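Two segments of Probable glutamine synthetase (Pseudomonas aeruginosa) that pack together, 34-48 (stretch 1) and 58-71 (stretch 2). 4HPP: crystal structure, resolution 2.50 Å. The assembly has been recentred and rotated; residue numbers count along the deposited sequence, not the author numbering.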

# COMPACT_ATOMS: atom_id res chain seq x y z
N GLN A 34 0.14 9.11 45.08
CA GLN A 34 -0.98 9.94 44.62
C GLN A 34 -2.36 9.61 45.22
O GLN A 34 -3.24 10.51 45.36
N LEU A 35 -2.54 8.34 45.61
CA LEU A 35 -3.82 7.85 46.13
C LEU A 35 -4.45 8.67 47.28
O LEU A 35 -5.67 8.87 47.28
N ALA A 36 -3.65 9.13 48.24
CA ALA A 36 -4.19 9.87 49.40
C ALA A 36 -4.67 11.30 49.11
O ALA A 36 -5.65 11.77 49.73
N SER A 37 -3.98 11.98 48.19
CA SER A 37 -4.28 13.37 47.83
C SER A 37 -5.25 13.42 46.65
O SER A 37 -5.86 14.44 46.39
N GLY A 38 -5.33 12.32 45.90
CA GLY A 38 -5.97 12.30 44.60
C GLY A 38 -5.27 13.30 43.71
O GLY A 38 -4.05 13.43 43.80
N CYS A 39 -6.07 14.00 42.87
CA CYS A 39 -5.63 15.06 41.95
C CYS A 39 -6.54 16.25 42.02
O CYS A 39 -7.71 16.12 42.40
N GLY A 40 -6.04 17.42 41.62
CA GLY A 40 -6.87 18.62 41.60
C GLY A 40 -8.10 18.50 40.70
O GLY A 40 -8.17 17.65 39.83
N TRP A 41 -9.10 19.33 40.93
CA TRP A 41 -10.28 19.40 40.05
C TRP A 41 -10.94 20.71 40.31
O TRP A 41 -10.74 21.30 41.37
N VAL A 42 -11.71 21.21 39.36
CA VAL A 42 -12.23 22.61 39.40
C VAL A 42 -13.76 22.46 39.55
O VAL A 42 -14.37 21.73 38.77
N PRO A 43 -14.38 23.09 40.57
CA PRO A 43 -15.83 22.91 40.79
C PRO A 43 -16.68 23.32 39.59
O PRO A 43 -17.73 22.69 39.32
N ALA A 44 -16.24 24.35 38.86
CA ALA A 44 -16.99 24.88 37.72
C ALA A 44 -17.15 23.87 36.56
O ALA A 44 -18.02 24.08 35.68
N ASN A 45 -16.34 22.79 36.58
CA ASN A 45 -16.45 21.71 35.58
C ASN A 45 -17.81 21.03 35.67
O ASN A 45 -18.34 20.54 34.67
N SER A 46 -18.37 21.02 36.88
CA SER A 46 -19.71 20.48 37.11
C SER A 46 -20.83 21.36 36.53
O SER A 46 -21.99 20.93 36.44
N SER A 47 -20.50 22.57 36.07
CA SER A 47 -21.49 23.30 35.30
C SER A 47 -21.32 23.14 33.78
O SER A 47 -21.98 23.88 33.03
N LEU A 48 -20.42 22.25 33.29
CA LEU A 48 -20.32 22.09 31.82
C LEU A 48 -21.50 21.33 31.31
O LEU A 48 -21.86 20.30 31.87
N SER A 58 -23.73 29.68 36.83
CA SER A 58 -23.07 28.69 37.68
C SER A 58 -22.85 29.23 39.08
O SER A 58 -22.53 30.40 39.24
N PRO A 59 -22.99 28.37 40.11
CA PRO A 59 -22.69 28.83 41.45
C PRO A 59 -21.20 28.82 41.76
O PRO A 59 -20.81 29.25 42.86
N TRP A 60 -20.39 28.36 40.81
CA TRP A 60 -19.02 27.91 41.13
C TRP A 60 -17.87 28.78 40.69
O TRP A 60 -16.73 28.53 41.11
N GLY A 61 -18.15 29.80 39.88
CA GLY A 61 -17.14 30.79 39.52
C GLY A 61 -16.51 31.43 40.76
O GLY A 61 -17.18 31.60 41.79
N SER A 62 -15.23 31.79 40.65
CA SER A 62 -14.41 32.15 41.82
C SER A 62 -14.10 30.91 42.66
O SER A 62 -13.03 30.31 42.50
N HIS A 63 -15.07 30.54 43.52
CA HIS A 63 -14.96 29.44 44.50
C HIS A 63 -13.72 28.55 44.40
O HIS A 63 -13.24 28.22 43.29
N GLY A 64 -13.21 28.17 45.58
CA GLY A 64 -11.95 27.43 45.73
C GLY A 64 -12.06 26.04 45.15
O GLY A 64 -13.11 25.40 45.31
N ASP A 65 -11.00 25.58 44.48
CA ASP A 65 -10.95 24.25 43.83
C ASP A 65 -10.88 22.96 44.73
O ASP A 65 -10.61 23.04 45.93
N LEU A 66 -11.17 21.80 44.13
CA LEU A 66 -11.46 20.55 44.85
C LEU A 66 -10.39 19.46 44.68
O LEU A 66 -9.49 19.59 43.86
N ARG A 67 -10.54 18.36 45.42
CA ARG A 67 -9.75 17.16 45.19
C ARG A 67 -10.64 16.08 44.63
O ARG A 67 -11.74 15.93 45.08
N LEU A 68 -10.12 15.33 43.65
CA LEU A 68 -10.75 14.15 43.09
C LEU A 68 -10.00 12.97 43.70
O LEU A 68 -8.84 12.70 43.35
N LEU A 69 -10.69 12.28 44.60
CA LEU A 69 -10.07 11.30 45.48
C LEU A 69 -10.42 9.88 45.02
O LEU A 69 -11.52 9.41 45.29
N PRO A 70 -9.50 9.20 44.31
CA PRO A 70 -9.74 7.84 43.78
C PRO A 70 -10.13 6.85 44.89
O PRO A 70 -9.52 6.83 45.96
N ASP A 71 -11.18 6.08 44.65
CA ASP A 71 -11.56 5.06 45.58
C ASP A 71 -10.84 3.81 45.11
O ASP A 71 -11.07 3.36 43.99

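The two stretches are joined first by a short antiparallel ladder. C39 and L68 form a hydrogen-bonded pair, C39 N giving its proton to L68 O (3.1 Å) and L68 N returning one to C39 O (2.8 Å). Two residues along, W41 N donates to L66 O (3.0 Å, bent to 132° at the hydrogen) and L66 N to W41 O (2.8 Å). The backbone polar groups facing across the ladder are thus paired, leaving side chains to fill the space on its faces.

C39, W41, L66 and L68 share one face, and all are buried. C39 (chi1 p) lays SG 3.8 Å from L68 CB, where a small, weakly polar side chain fits against leucine. L68 adopts t, p; its CB also lies 4.3 Å from W41 CB. W41 (chi1 t) makes that contact near its backbone, while the end of its indole leads away from stretch 2. L66 (m, t) turns instead to P43, with L66 CG to P43 CG at 3.8 Å.

R67 diverges from this face, yet its end folds back. With chi1, chi2 and chi3 all m, the guanidinium reaches the carbonyl of S37: NE donates to S37 O at 2.8 Å, and NH2 adds a weak bond to S37 O at 3.1 Å. G40 N lies over the guanidinium face, 3.4 Å from R67 NH2, but both are donors and no hydrogen bond joins them. A long side chain with several N-H groups suits this place because it can fold back to the backbone and give S37 O two hydrogen bonds, one of them weak. G38 follows with positive phi, favourable to glycine; a CB there would lie 1.9 Å from L68 O, a clash. Its CA instead approaches L68 O at 3.2 Å in a CA-H...O contact.

Beside it, L35 (m, t) brings CD2 to 3.8 Å from P70 CG, and L69 CD1 lies 3.5 Å from A36 O, a van der Waals contact of a methyl with a carbonyl oxygen.

At the other end P43 points toward stretch 2, its compact ring bringing CG to 3.4 Å from G64 O and CB to 3.9 Å from W60 CB. W60 (chi1 m) also meets A44, CB to CB at 4.2 Å. S47 (m) and S58 (t) each point toward the other stretch, and their OG atoms are hydrogen-bonded at 2.9 Å; either could donate. S58 OG also accepts from W60 N (2.9 Å), while S47 OG sits at the edge of the W60 ring, 3.7 Å from W60 CD1.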

# COMPACT_ATOMS: atom_id res chain seq x y z
CB GLN A 34 -1.01 10.05 43.09
CG GLN A 34 -0.11 11.16 42.55
CD GLN A 34 -0.13 12.42 43.41
OE1 GLN A 34 0.92 12.84 43.89
NE2 GLN A 34 -1.32 13.00 43.64
CB LEU A 35 -3.75 6.38 46.51
CG LEU A 35 -3.93 5.27 45.47
CD1 LEU A 35 -3.74 3.91 46.17
CD2 LEU A 35 -5.28 5.35 44.80
CB ALA A 36 -3.20 9.85 50.57
CB SER A 37 -2.98 14.10 47.39
OG SER A 37 -2.39 13.48 46.22
CB CYS A 39 -5.64 14.56 40.50
SG CYS A 39 -7.27 14.24 39.78
CB TRP A 41 -11.22 18.23 40.37
CG TRP A 41 -12.20 17.95 39.29
CD1 TRP A 41 -13.58 18.11 39.32
CD2 TRP A 41 -11.89 17.52 37.91
NE1 TRP A 41 -14.14 17.78 38.10
CE2 TRP A 41 -13.18 17.40 37.22
CE3 TRP A 41 -10.74 17.19 37.23
CZ2 TRP A 41 -13.26 16.97 35.91
CZ3 TRP A 41 -10.85 16.75 35.93
CH2 TRP A 41 -12.06 16.66 35.27
CB VAL A 42 -11.80 23.39 38.13
CG1 VAL A 42 -12.52 24.73 37.97
CG2 VAL A 42 -10.29 23.61 38.12
CB PRO A 43 -16.12 23.86 41.95
CG PRO A 43 -14.81 24.08 42.63
CD PRO A 43 -13.85 24.12 41.47
CB ALA A 44 -16.41 26.21 37.23
CB ASN A 45 -15.37 20.66 35.76
CG ASN A 45 -13.99 21.19 35.50
OD1 ASN A 45 -13.83 22.19 34.81
ND2 ASN A 45 -12.97 20.52 36.04
CB SER A 46 -19.93 20.23 38.60
OG SER A 46 -18.85 19.49 39.15
CB SER A 47 -21.50 24.80 35.65
OG SER A 47 -21.44 25.08 37.05
CB LEU A 48 -19.04 21.41 31.33
CG LEU A 48 -17.66 22.11 31.42
CD1 LEU A 48 -16.53 21.09 31.44
CD2 LEU A 48 -17.40 23.13 30.35
CB SER A 58 -21.71 28.34 37.08
OG SER A 58 -20.90 27.71 38.06
CB PRO A 59 -23.42 27.81 42.37
CG PRO A 59 -24.16 26.90 41.47
CD PRO A 59 -23.49 26.99 40.12
CB TRP A 60 -18.79 26.46 40.68
CG TRP A 60 -19.79 25.51 41.29
CD1 TRP A 60 -20.75 24.76 40.63
CD2 TRP A 60 -19.99 25.21 42.73
NE1 TRP A 60 -21.50 24.03 41.53
CE2 TRP A 60 -21.11 24.26 42.79
CE3 TRP A 60 -19.38 25.64 43.93
CZ2 TRP A 60 -21.58 23.76 44.00
CZ3 TRP A 60 -19.87 25.12 45.14
CH2 TRP A 60 -20.95 24.22 45.18
CB SER A 62 -15.04 33.27 42.67
OG SER A 62 -14.40 33.36 43.93
CB HIS A 63 -16.26 28.58 44.57
CG HIS A 63 -17.44 29.24 45.31
ND1 HIS A 63 -17.29 30.17 46.29
CD2 HIS A 63 -18.83 29.04 45.18
CE1 HIS A 63 -18.51 30.54 46.75
NE2 HIS A 63 -19.45 29.86 46.07
CB ASP A 65 -9.95 24.24 42.65
CG ASP A 65 -8.53 24.62 43.06
OD1 ASP A 65 -8.33 25.30 44.10
OD2 ASP A 65 -7.61 24.24 42.29
CB LEU A 66 -12.79 19.97 44.32
CG LEU A 66 -14.09 20.76 44.39
CD1 LEU A 66 -15.08 20.25 43.37
CD2 LEU A 66 -14.69 20.68 45.77
CB ARG A 67 -9.16 16.61 46.47
CG ARG A 67 -8.23 17.54 47.21
CD ARG A 67 -7.15 18.12 46.31
NE ARG A 67 -6.28 17.12 45.72
CZ ARG A 67 -5.21 17.43 44.99
NH1 ARG A 67 -4.92 18.70 44.79
NH2 ARG A 67 -4.46 16.48 44.45
CB LEU A 68 -10.58 14.11 41.56
CG LEU A 68 -11.20 12.87 40.88
CD1 LEU A 68 -12.62 12.64 41.40
CD2 LEU A 68 -11.21 12.89 39.35
CB LEU A 69 -10.60 11.50 46.90
CG LEU A 69 -9.58 11.36 48.04
CD1 LEU A 69 -8.56 12.47 47.93
CD2 LEU A 69 -10.31 11.42 49.37
CB PRO A 70 -8.39 7.44 43.18
CG PRO A 70 -7.40 8.36 43.82
CD PRO A 70 -8.13 9.66 44.05
CB ASP A 71 -13.05 4.86 45.55
CG ASP A 71 -13.46 3.46 45.94
OD1 ASP A 71 -12.78 2.85 46.80
OD2 ASP A 71 -14.44 2.95 45.38